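Local coordinates for cleavage stimulation factor 77 (PDB 2UY1), which probably binds mRNA and, like Suppressor of forked relatives, probably serves pre-mRNA 3'-end processing as a helical-repeat scaffold, at residues H292-Y295 / V296-R300; L285-L288 / R289-L293; S171-N174 / A175-I179; E258-V261 / Y262-K266. All coordinates share one frame; numbering follows the deposited sequence.

How the interactions relate
Interactions 1 and 2 are successive turns of one helix, 282-300, sharing His-292 and Leu-293, with centres about 10 Å apart. Interaction 2 is the more buried, whereas interaction 1 is partly buried and also meets another protein chain. Interaction 4 lies at the surface near the start of helix 260-269, which precedes helix 282-300 in the chain; it touches both through Tyr-262 and Glu-259, and interaction 2 also through Lys-266. Interaction 3 stands apart on helix 173-184, across the chain's centre, its centre about 33 Å from that of interaction 1. Carbonyls accepting twice mark interaction 2, a ring beside lysine and valine interaction 1, an asparagine-arginine bond interaction 3, and a CH-pi contact interaction 4.

Interaction 1: H292-Y295 / V296-R300; sequences HLNY and VLKKR
The ring of Tyr-295 has Lys-299 over one face and Val-296 at its edge. Lys-299 CB sits over that face, 4.1 Å from Tyr-295 CE2, while Val-296 CG2 lies in the ring plane, 3.9 Å from Tyr-295 CD2. The same valine methyl reaches the ring of His-292 obliquely, 4.0 Å from its NE2, so one methyl touches both aromatic groups. With CG of Tyr-295 anti to the backbone N (chi1 171°), the phenol runs alongside Lys-299, both pointing the same way, and its OH comes within 3.2 Å of Lys-299 CD. That hydroxyl is hydrogen-bonded to Asp-257, and His-292 NE2 to Glu-259. Both rings also meet Tyr-262, whose plane is about 15° from that of His-292.

Apart from the neighbours Tyr-295 and Val-296, these are i to i+4 contacts along helix 282-300, one of the helices of a repeat-built, all-helical array of the TPR clan. Backbone bonds of the alpha-helix, such as Val-296 N to His-292 O at 3.0 Å, set the spacing. On another side, Lys-298 bends at chi2 and chi4, curling back until its NZ donates to Asn-294 OD1 at 3.1 Å, tilted 29° from the amide carbonyl plane. This ammonium also donates to the backbone of another protein chain in the assembly, against which Leu-297 packs.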
loop_
_atom_site.group_PDB
_atom_site.type_symbol
_atom_site.label_atom_id
_atom_site.label_comp_id
_atom_site.label_asym_id
_atom_site.label_seq_id
_atom_site.Cartn_x
_atom_site.Cartn_y
_atom_site.Cartn_z
ATOM N N HIS B 292 -17.010 -0.241 24.806
ATOM C CA HIS B 292 -17.449 -0.189 26.183
ATOM C C HIS B 292 -16.351 0.453 26.956
ATOM O O HIS B 292 -16.611 1.407 27.678
ATOM C CB HIS B 292 -17.767 -1.611 26.692
ATOM C CG HIS B 292 -18.304 -1.666 28.097
ATOM N ND1 HIS B 292 -18.512 -2.724 28.916
ATOM C CD2 HIS B 292 -18.751 -0.553 28.781
ATOM C CE1 HIS B 292 -19.071 -2.233 30.076
ATOM N NE2 HIS B 292 -19.201 -0.924 29.972
ATOM N N LEU B 293 -15.097 0.025 26.741
ATOM C CA LEU B 293 -13.946 0.715 27.350
ATOM C C LEU B 293 -13.913 2.195 27.029
ATOM O O LEU B 293 -13.598 3.006 27.920
ATOM C CB LEU B 293 -12.570 0.077 26.962
ATOM C CG LEU B 293 -12.241 -1.278 27.614
ATOM C CD1 LEU B 293 -11.106 -1.952 26.841
ATOM C CD2 LEU B 293 -11.862 -1.143 29.061
ATOM N N ASN B 294 -14.194 2.543 25.755
ATOM C CA ASN B 294 -14.219 3.946 25.292
ATOM C C ASN B 294 -15.250 4.761 26.014
ATOM O O ASN B 294 -14.985 5.926 26.405
ATOM C CB ASN B 294 -14.538 4.086 23.789
ATOM C CG ASN B 294 -14.624 5.556 23.340
ATOM O OD1 ASN B 294 -13.639 6.280 23.362
ATOM N ND2 ASN B 294 -15.797 5.987 22.931
ATOM N N TYR B 295 -16.429 4.156 26.154
ATOM C CA TYR B 295 -17.544 4.726 26.945
ATOM C C TYR B 295 -17.073 5.085 28.359
ATOM O O TYR B 295 -17.267 6.223 28.838
ATOM C CB TYR B 295 -18.755 3.758 27.001
ATOM C CG TYR B 295 -19.845 4.211 27.989
ATOM C CD1 TYR B 295 -20.986 4.898 27.542
ATOM C CD2 TYR B 295 -19.690 4.043 29.380
ATOM C CE1 TYR B 295 -21.984 5.331 28.464
ATOM C CE2 TYR B 295 -20.659 4.569 30.294
ATOM C CZ TYR B 295 -21.797 5.168 29.827
ATOM O OH TYR B 295 -22.776 5.625 30.731
ATOM N N VAL B 296 -16.450 4.118 29.019
ATOM C CA VAL B 296 -15.996 4.287 30.377
ATOM C C VAL B 296 -14.889 5.307 30.506
ATOM O O VAL B 296 -14.914 6.088 31.429
ATOM C CB VAL B 296 -15.646 2.947 31.059
ATOM C CG1 VAL B 296 -15.032 3.183 32.445
ATOM C CG2 VAL B 296 -16.876 2.100 31.194
ATOM N N LEU B 297 -13.907 5.322 29.583
ATOM C CA LEU B 297 -12.888 6.348 29.560
ATOM C C LEU B 297 -13.510 7.717 29.443
ATOM O O LEU B 297 -13.082 8.687 30.081
ATOM C CB LEU B 297 -11.951 6.134 28.330
ATOM C CG LEU B 297 -10.747 7.060 28.149
ATOM C CD1 LEU B 297 -9.800 7.109 29.367
ATOM C CD2 LEU B 297 -9.934 6.762 26.821
ATOM N N LYS B 298 -14.483 7.850 28.568
ATOM C CA LYS B 298 -15.117 9.145 28.390
ATOM C C LYS B 298 -15.953 9.601 29.595
ATOM O O LYS B 298 -15.960 10.790 29.932
ATOM C CB LYS B 298 -15.962 9.163 27.117
ATOM C CG LYS B 298 -15.126 8.992 25.810
ATOM C CD LYS B 298 -14.590 10.314 25.320
ATOM C CE LYS B 298 -13.569 10.136 24.174
ATOM N NZ LYS B 298 -12.653 8.983 24.379
ATOM N N LYS B 299 -16.700 8.673 30.190
ATOM C CA LYS B 299 -17.732 9.076 31.161
ATOM C C LYS B 299 -17.155 9.145 32.591
ATOM O O LYS B 299 -17.625 9.950 33.428
ATOM C CB LYS B 299 -19.017 8.249 31.000
ATOM C CG LYS B 299 -20.115 8.568 32.068
ATOM C CD LYS B 299 -21.597 8.433 31.586
ATOM C CE LYS B 299 -22.615 8.724 32.728
ATOM N NZ LYS B 299 -21.968 8.948 34.088
ATOM N N ARG B 300 -16.063 8.408 32.817
ATOM C CA ARG B 300 -15.539 8.096 34.150
ATOM C C ARG B 300 -14.044 8.349 34.324
ATOM O O ARG B 300 -13.569 8.544 35.447
ATOM C CB ARG B 300 -15.760 6.638 34.429
ATOM C CG ARG B 300 -17.195 6.172 34.347
ATOM C CD ARG B 300 -18.168 6.967 35.235
ATOM N NE ARG B 300 -19.485 6.305 35.287
ATOM C CZ ARG B 300 -20.575 6.840 35.834
ATOM N NH1 ARG B 300 -20.531 8.056 36.366
ATOM N NH2 ARG B 300 -21.714 6.169 35.853
#

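Interaction 2: L285-L288 / R289-L293; sequences LDLL and RINHL
In the first half of helix 282-300, Leu-285 and Arg-289 are joined by an i to i+4 link in which one carbonyl serves two donors. Leu-285 O takes the backbone N of Arg-289 at 3.1 Å and its NE at 3.2 Å, from opposite faces of the carbonyl plane. The NE bond is strongly bent at the acceptor, with a C=O...N angle of 106°. It is possible because the arginine chain bends at chi3, turning the guanidinium back over the preceding turn and putting NH2 3.7 Å from Leu-285 CB. Asp-286 OD1 lies 3.8 Å from Arg-289 NE, a long salt bridge: the oxygen is well out of the guanidinium plane and no N-H points at it, so the attraction is probably only electrostatic. The same OD1 accepts a hydrogen bond from Gly-318 N.

Leu-287 O repeats the pattern, accepting Asn-291 N at 3.2 Å and ND2 at 3.1 Å, again from opposite faces. The carbonyl lies 14° out of the Asn-291 amide plane, and ND2 has a further acceptor in Phe-446 O. Ile-290 packs on His-320 and Phe-448, and Leu-288 on Leu-265. These apolar side chains join the helix to helices 319-333 and 260-269, the helix-on-helix packing of a helical-repeat array.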
loop_
_atom_site.group_PDB
_atom_site.type_symbol
_atom_site.label_atom_id
_atom_site.label_comp_id
_atom_site.label_asym_id
_atom_site.label_seq_id
_atom_site.Cartn_x
_atom_site.Cartn_y
_atom_site.Cartn_z
ATOM N N LEU B 285 -17.897 -9.190 19.837
ATOM C CA LEU B 285 -17.542 -9.189 21.245
ATOM C C LEU B 285 -16.306 -8.342 21.530
ATOM O O LEU B 285 -16.283 -7.610 22.533
ATOM C CB LEU B 285 -17.466 -10.635 21.822
ATOM C CG LEU B 285 -18.818 -11.448 21.735
ATOM C CD1 LEU B 285 -18.590 -12.968 21.967
ATOM C CD2 LEU B 285 -19.939 -10.912 22.660
ATOM N N ASP B 286 -15.292 -8.427 20.667
ATOM C CA ASP B 286 -14.110 -7.575 20.796
ATOM C C ASP B 286 -14.498 -6.145 20.477
ATOM O O ASP B 286 -14.083 -5.278 21.187
ATOM C CB ASP B 286 -12.975 -8.015 19.883
ATOM C CG ASP B 286 -12.230 -9.267 20.395
ATOM O OD1 ASP B 286 -12.237 -9.561 21.624
ATOM O OD2 ASP B 286 -11.593 -9.933 19.535
ATOM N N LEU B 287 -15.301 -5.897 19.423
ATOM C CA LEU B 287 -15.721 -4.513 19.166
ATOM C C LEU B 287 -16.628 -3.916 20.242
ATOM O O LEU B 287 -16.639 -2.690 20.435
ATOM C CB LEU B 287 -16.297 -4.307 17.767
ATOM C CG LEU B 287 -16.015 -2.942 17.092
ATOM C CD1 LEU B 287 -14.537 -2.461 17.054
ATOM C CD2 LEU B 287 -16.557 -2.988 15.717
ATOM N N LEU B 288 -17.361 -4.764 20.973
ATOM C CA LEU B 288 -18.162 -4.285 22.094
ATOM C C LEU B 288 -17.277 -3.863 23.255
ATOM O O LEU B 288 -17.503 -2.818 23.857
ATOM C CB LEU B 288 -19.131 -5.385 22.593
ATOM C CG LEU B 288 -20.337 -5.631 21.718
ATOM C CD1 LEU B 288 -20.981 -6.932 22.181
ATOM C CD2 LEU B 288 -21.232 -4.414 21.811
ATOM N N ARG B 289 -16.276 -4.686 23.559
ATOM C CA ARG B 289 -15.345 -4.412 24.637
ATOM C C ARG B 289 -14.589 -3.130 24.461
ATOM O O ARG B 289 -14.512 -2.301 25.369
ATOM C CB ARG B 289 -14.344 -5.547 24.743
ATOM C CG ARG B 289 -14.922 -6.792 25.345
ATOM C CD ARG B 289 -13.924 -7.926 25.264
ATOM N NE ARG B 289 -14.498 -9.121 24.651
ATOM C CZ ARG B 289 -14.555 -10.327 25.217
ATOM N NH1 ARG B 289 -14.081 -10.521 26.439
ATOM N NH2 ARG B 289 -15.096 -11.348 24.555
ATOM N N ILE B 290 -14.023 -2.962 23.270
ATOM C CA ILE B 290 -13.330 -1.767 22.907
ATOM C C ILE B 290 -14.268 -0.538 23.077
ATOM O O ILE B 290 -13.898 0.448 23.697
ATOM C CB ILE B 290 -12.748 -1.925 21.440
ATOM C CG1 ILE B 290 -11.421 -2.679 21.501
ATOM C CG2 ILE B 290 -12.642 -0.522 20.731
ATOM C CD1 ILE B 290 -11.010 -3.284 20.118
ATOM N N ASN B 291 -15.489 -0.630 22.554
ATOM C CA ASN B 291 -16.424 0.480 22.600
ATOM C C ASN B 291 -16.992 0.800 23.980
ATOM O O ASN B 291 -17.250 1.970 24.312
ATOM C CB ASN B 291 -17.462 0.375 21.475
ATOM C CG ASN B 291 -16.899 0.975 20.121
ATOM O OD1 ASN B 291 -16.682 2.171 20.008
ATOM N ND2 ASN B 291 -16.622 0.123 19.173
ATOM N N HIS B 292 -17.010 -0.241 24.806
ATOM C CA HIS B 292 -17.449 -0.189 26.183
ATOM C C HIS B 292 -16.351 0.453 26.956
ATOM O O HIS B 292 -16.611 1.407 27.678
ATOM C CB HIS B 292 -17.767 -1.611 26.692
ATOM C CG HIS B 292 -18.304 -1.666 28.097
ATOM N ND1 HIS B 292 -18.512 -2.724 28.916
ATOM C CD2 HIS B 292 -18.751 -0.553 28.781
ATOM C CE1 HIS B 292 -19.071 -2.233 30.076
ATOM N NE2 HIS B 292 -19.201 -0.924 29.972
ATOM N N LEU B 293 -15.097 0.025 26.741
ATOM C CA LEU B 293 -13.946 0.715 27.350
ATOM C C LEU B 293 -13.913 2.195 27.029
ATOM O O LEU B 293 -13.598 3.006 27.920
ATOM C CB LEU B 293 -12.570 0.077 26.962
ATOM C CG LEU B 293 -12.241 -1.278 27.614
ATOM C CD1 LEU B 293 -11.106 -1.952 26.841
ATOM C CD2 LEU B 293 -11.862 -1.143 29.061
#

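Interaction 3: S171-N174 / A175-I179; sequences SVKN and AARLI
Asn-174 and Arg-177 lie side by side, pointing the same way, with their amide and guanidinium planes 36° apart. Asn-174 OD1 approaches the guanidinium near its plane, at the edge, and accepts from Arg-177 NH1. The modelled separation of 2.5 Å is short enough for its exact value to be doubtful. NH1 stands above the amide carbonyl plane, 48° out of it, so the bond does not follow a lone pair. The asparagine CG is set beside its own backbone N (chi1 -65°), which brings the amide over to the arginine, and the arginine chain runs extended from CG to NE to meet it. Asn-174 ND2 donates to Gly-169 O, so both ends of the amide have partners, which would favour this rotation.

This is the beginning of helix 173-184 in the helical-repeat array. Leu-178 and Ala-175 face helix 193-208, Leu-178 also meets helix 150-167, and Ala-176 packs on helix 434-446. The alpha-helical pattern is established by Ala-176 N to Val-172 O at 3.3 Å and Leu-178 N to Asn-174 O at 2.7 Å.

Lys-173 comes to the guanidinium from another direction, crossing Arg-177 at a slant with its NZ over one face. Its CG is 3.4 Å from Arg-177 NH1 and its CE 3.3 Å from NH2, so the aliphatic chain lines the group. The ammonium and NH2 are both donors and like charges, and their closeness in the model is doubtful. The exposed Arg-177 also touches Leu-166 on helix 150-167.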
loop_
_atom_site.group_PDB
_atom_site.type_symbol
_atom_site.label_atom_id
_atom_site.label_comp_id
_atom_site.label_asym_id
_atom_site.label_seq_id
_atom_site.Cartn_x
_atom_site.Cartn_y
_atom_site.Cartn_z
ATOM N N SER B 171 -33.300 7.279 -2.330
ATOM C CA SER B 171 -31.929 7.111 -1.826
ATOM C C SER B 171 -31.679 5.755 -1.258
ATOM O O SER B 171 -32.226 4.844 -1.764
ATOM C CB SER B 171 -31.714 8.032 -0.694
ATOM O OG SER B 171 -32.622 7.694 0.264
ATOM N N VAL B 172 -30.769 5.587 -0.294
ATOM C CA VAL B 172 -30.709 6.167 1.043
ATOM C C VAL B 172 -29.748 7.355 0.958
ATOM O O VAL B 172 -29.780 8.259 1.736
ATOM C CB VAL B 172 -30.123 5.106 2.032
ATOM C CG1 VAL B 172 -29.275 5.681 3.077
ATOM C CG2 VAL B 172 -31.171 4.226 2.627
ATOM N N LYS B 173 -28.911 7.320 -0.052
ATOM C CA LYS B 173 -27.875 8.298 -0.282
ATOM C C LYS B 173 -28.382 9.600 -0.898
ATOM O O LYS B 173 -27.788 10.629 -0.709
ATOM C CB LYS B 173 -26.820 7.666 -1.176
ATOM C CG LYS B 173 -25.871 8.614 -1.844
ATOM C CD LYS B 173 -24.928 7.882 -2.717
ATOM C CE LYS B 173 -23.560 8.521 -2.763
ATOM N NZ LYS B 173 -23.521 9.924 -2.361
ATOM N N ASN B 174 -29.483 9.537 -1.642
ATOM C CA ASN B 174 -30.174 10.739 -2.072
ATOM C C ASN B 174 -31.058 11.376 -1.049
ATOM O O ASN B 174 -31.194 12.538 -1.025
ATOM C CB ASN B 174 -30.872 10.587 -3.421
ATOM C CG ASN B 174 -29.909 10.360 -4.548
ATOM O OD1 ASN B 174 -29.020 11.121 -4.755
ATOM N ND2 ASN B 174 -30.072 9.289 -5.238
ATOM N N ALA B 175 -31.610 10.578 -0.158
ATOM C CA ALA B 175 -32.225 11.085 1.049
ATOM C C ALA B 175 -31.310 11.977 1.834
ATOM O O ALA B 175 -31.714 13.013 2.233
ATOM C CB ALA B 175 -32.721 9.968 1.888
ATOM N N ALA B 176 -30.097 11.522 2.067
ATOM C CA ALA B 176 -29.007 12.291 2.693
ATOM C C ALA B 176 -28.775 13.563 1.932
ATOM O O ALA B 176 -28.763 14.627 2.505
ATOM C CB ALA B 176 -27.739 11.462 2.710
ATOM N N ARG B 177 -28.637 13.447 0.615
ATOM C CA ARG B 177 -28.545 14.617 -0.263
ATOM C C ARG B 177 -29.707 15.610 -0.108
ATOM O O ARG B 177 -29.487 16.823 -0.012
ATOM C CB ARG B 177 -28.425 14.158 -1.718
ATOM C CG ARG B 177 -26.991 13.835 -2.165
ATOM C CD ARG B 177 -26.957 13.410 -3.613
ATOM N NE ARG B 177 -25.677 12.796 -3.974
ATOM C CZ ARG B 177 -25.515 11.523 -4.346
ATOM N NH1 ARG B 177 -26.555 10.694 -4.435
ATOM N NH2 ARG B 177 -24.303 11.073 -4.657
ATOM N N LEU B 178 -30.931 15.085 -0.055
ATOM C CA LEU B 178 -32.129 15.903 0.172
ATOM C C LEU B 178 -32.074 16.664 1.494
ATOM O O LEU B 178 -32.297 17.889 1.529
ATOM C CB LEU B 178 -33.413 15.063 0.074
ATOM C CG LEU B 178 -34.796 15.714 0.381
ATOM C CD1 LEU B 178 -35.195 16.731 -0.716
ATOM C CD2 LEU B 178 -35.898 14.674 0.530
ATOM N N ILE B 179 -31.790 15.938 2.575
ATOM C CA ILE B 179 -31.603 16.519 3.892
ATOM C C ILE B 179 -30.644 17.708 3.871
ATOM O O ILE B 179 -31.011 18.806 4.341
ATOM C CB ILE B 179 -31.122 15.460 4.946
ATOM C CG1 ILE B 179 -32.297 14.591 5.400
ATOM C CG2 ILE B 179 -30.455 16.146 6.195
ATOM C CD1 ILE B 179 -31.892 13.296 6.104
#

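Interaction 4: E258-V261 / Y262-K266; sequences EEAV and YGDLK
Tyr-262, followed outward from its backbone, meets Glu-259 along its CD2/CE2 flank and Val-261 over a face. CB is 3.7 Å from Val-261 C, in van der Waals contact with the adjoining peptide. CG is directed away from the carbonyl carbon (chi1 -53°), which lays the ring back along the residues before it. CD2 then comes 3.2 Å from Glu-259 O, reached obliquely, and 4.2 Å from Glu-259 CG; the glutamate side chain and the tyrosine cross at about a right angle. Further along this flank, CE2 is 4.0 Å from Glu-259 CA. Over one face, Val-261 CG2 stands above the ring centre, 4.0 Å from the centroid of Tyr-262 and only 5° off the ring normal, a CH-pi contact. At the tip, OH packs against the side chain of Tyr-295, and the ring also touches Leu-254.

The segment starts helix 260-269, so in this repeat-type fold the tyrosine reaches from that helix to both the helix before it, 247-255, and the helix after it, 282-300. Glu-259 O also receives a weak bond from Tyr-262 N, while a water that accepts from Gly-263 N at 2.9 Å links that amide to the same carbonyl. Ordinary helical bonds take over with Asp-264 N to Ala-260 O, nearly straight at 163° at the hydrogen, and Leu-265 N to Val-261 O. Asp-264 OD1 and Ala-260 O are both acceptors; the carboxylate is instead held by a salt bridge to Arg-267. Glu-258, in the loop leading into the helix, forms a salt bridge with Lys-233.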
loop_
_atom_site.group_PDB
_atom_site.type_symbol
_atom_site.label_atom_id
_atom_site.label_comp_id
_atom_site.label_asym_id
_atom_site.label_seq_id
_atom_site.Cartn_x
_atom_site.Cartn_y
_atom_site.Cartn_z
ATOM N N GLU B 258 -26.040 5.313 27.753
ATOM C CA GLU B 258 -26.686 4.055 28.195
ATOM C C GLU B 258 -25.708 2.857 28.252
ATOM O O GLU B 258 -25.674 2.042 27.296
ATOM C CB GLU B 258 -27.848 3.735 27.276
ATOM C CG GLU B 258 -29.029 4.665 27.386
ATOM C CD GLU B 258 -29.818 4.509 28.713
ATOM O OE1 GLU B 258 -29.915 3.352 29.244
ATOM O OE2 GLU B 258 -30.322 5.548 29.197
ATOM N N GLU B 259 -24.964 2.727 29.372
ATOM C CA GLU B 259 -23.886 1.712 29.541
ATOM C C GLU B 259 -24.395 0.287 29.407
ATOM O O GLU B 259 -23.620 -0.646 29.135
ATOM C CB GLU B 259 -23.161 1.886 30.896
ATOM C CG GLU B 259 -21.769 1.273 30.930
ATOM C CD GLU B 259 -20.954 1.497 32.193
ATOM O OE1 GLU B 259 -21.253 2.395 33.017
ATOM O OE2 GLU B 259 -19.941 0.772 32.349
ATOM N N ALA B 260 -25.704 0.100 29.600
ATOM C CA ALA B 260 -26.302 -1.262 29.604
ATOM C C ALA B 260 -26.199 -1.973 28.269
ATOM O O ALA B 260 -26.243 -3.224 28.200
ATOM C CB ALA B 260 -27.787 -1.237 30.061
ATOM N N VAL B 261 -26.068 -1.185 27.202
ATOM C CA VAL B 261 -26.043 -1.760 25.851
ATOM C C VAL B 261 -24.866 -2.695 25.616
ATOM O O VAL B 261 -24.994 -3.722 24.934
ATOM C CB VAL B 261 -26.263 -0.683 24.699
ATOM C CG1 VAL B 261 -27.509 0.193 25.038
ATOM C CG2 VAL B 261 -25.020 0.148 24.442
ATOM N N TYR B 262 -23.740 -2.377 26.233
ATOM C CA TYR B 262 -22.539 -3.156 26.061
ATOM C C TYR B 262 -22.708 -4.557 26.634
ATOM O O TYR B 262 -22.420 -5.543 25.934
ATOM C CB TYR B 262 -21.362 -2.415 26.668
ATOM C CG TYR B 262 -21.257 -0.991 26.122
ATOM C CD1 TYR B 262 -20.966 -0.772 24.773
ATOM C CD2 TYR B 262 -21.441 0.123 26.952
ATOM C CE1 TYR B 262 -20.900 0.539 24.245
ATOM C CE2 TYR B 262 -21.356 1.443 26.445
ATOM C CZ TYR B 262 -21.076 1.617 25.099
ATOM O OH TYR B 262 -20.976 2.855 24.582
ATOM N N GLY B 263 -23.217 -4.650 27.874
ATOM C CA GLY B 263 -23.450 -5.959 28.513
ATOM C C GLY B 263 -24.557 -6.702 27.808
ATOM O O GLY B 263 -24.462 -7.909 27.608
ATOM N N ASP B 264 -25.643 -6.002 27.477
ATOM C CA ASP B 264 -26.809 -6.640 26.839
ATOM C C ASP B 264 -26.453 -7.265 25.492
ATOM O O ASP B 264 -26.864 -8.382 25.181
ATOM C CB ASP B 264 -27.968 -5.647 26.631
ATOM C CG ASP B 264 -28.670 -5.240 27.943
ATOM O OD1 ASP B 264 -28.303 -5.707 29.077
ATOM O OD2 ASP B 264 -29.597 -4.410 27.808
ATOM N N LEU B 265 -25.724 -6.512 24.672
ATOM C CA LEU B 265 -25.238 -7.026 23.380
ATOM C C LEU B 265 -24.182 -8.130 23.484
ATOM O O LEU B 265 -24.072 -8.968 22.609
ATOM C CB LEU B 265 -24.741 -5.871 22.499
ATOM C CG LEU B 265 -25.622 -5.657 21.262
ATOM C CD1 LEU B 265 -27.084 -5.833 21.590
ATOM C CD2 LEU B 265 -25.341 -4.317 20.601
ATOM N N LYS B 266 -23.394 -8.112 24.533
ATOM C CA LYS B 266 -22.480 -9.193 24.785
ATOM C C LYS B 266 -23.266 -10.480 25.008
ATOM O O LYS B 266 -23.077 -11.437 24.286
ATOM C CB LYS B 266 -21.550 -8.886 25.967
ATOM C CG LYS B 266 -20.767 -10.110 26.463
ATOM C CD LYS B 266 -20.031 -9.845 27.803
ATOM C CE LYS B 266 -20.968 -9.746 29.030
ATOM N NZ LYS B 266 -20.126 -9.332 30.210
HETATM O O HOH W 1 -22.808 -2.816 30.055
#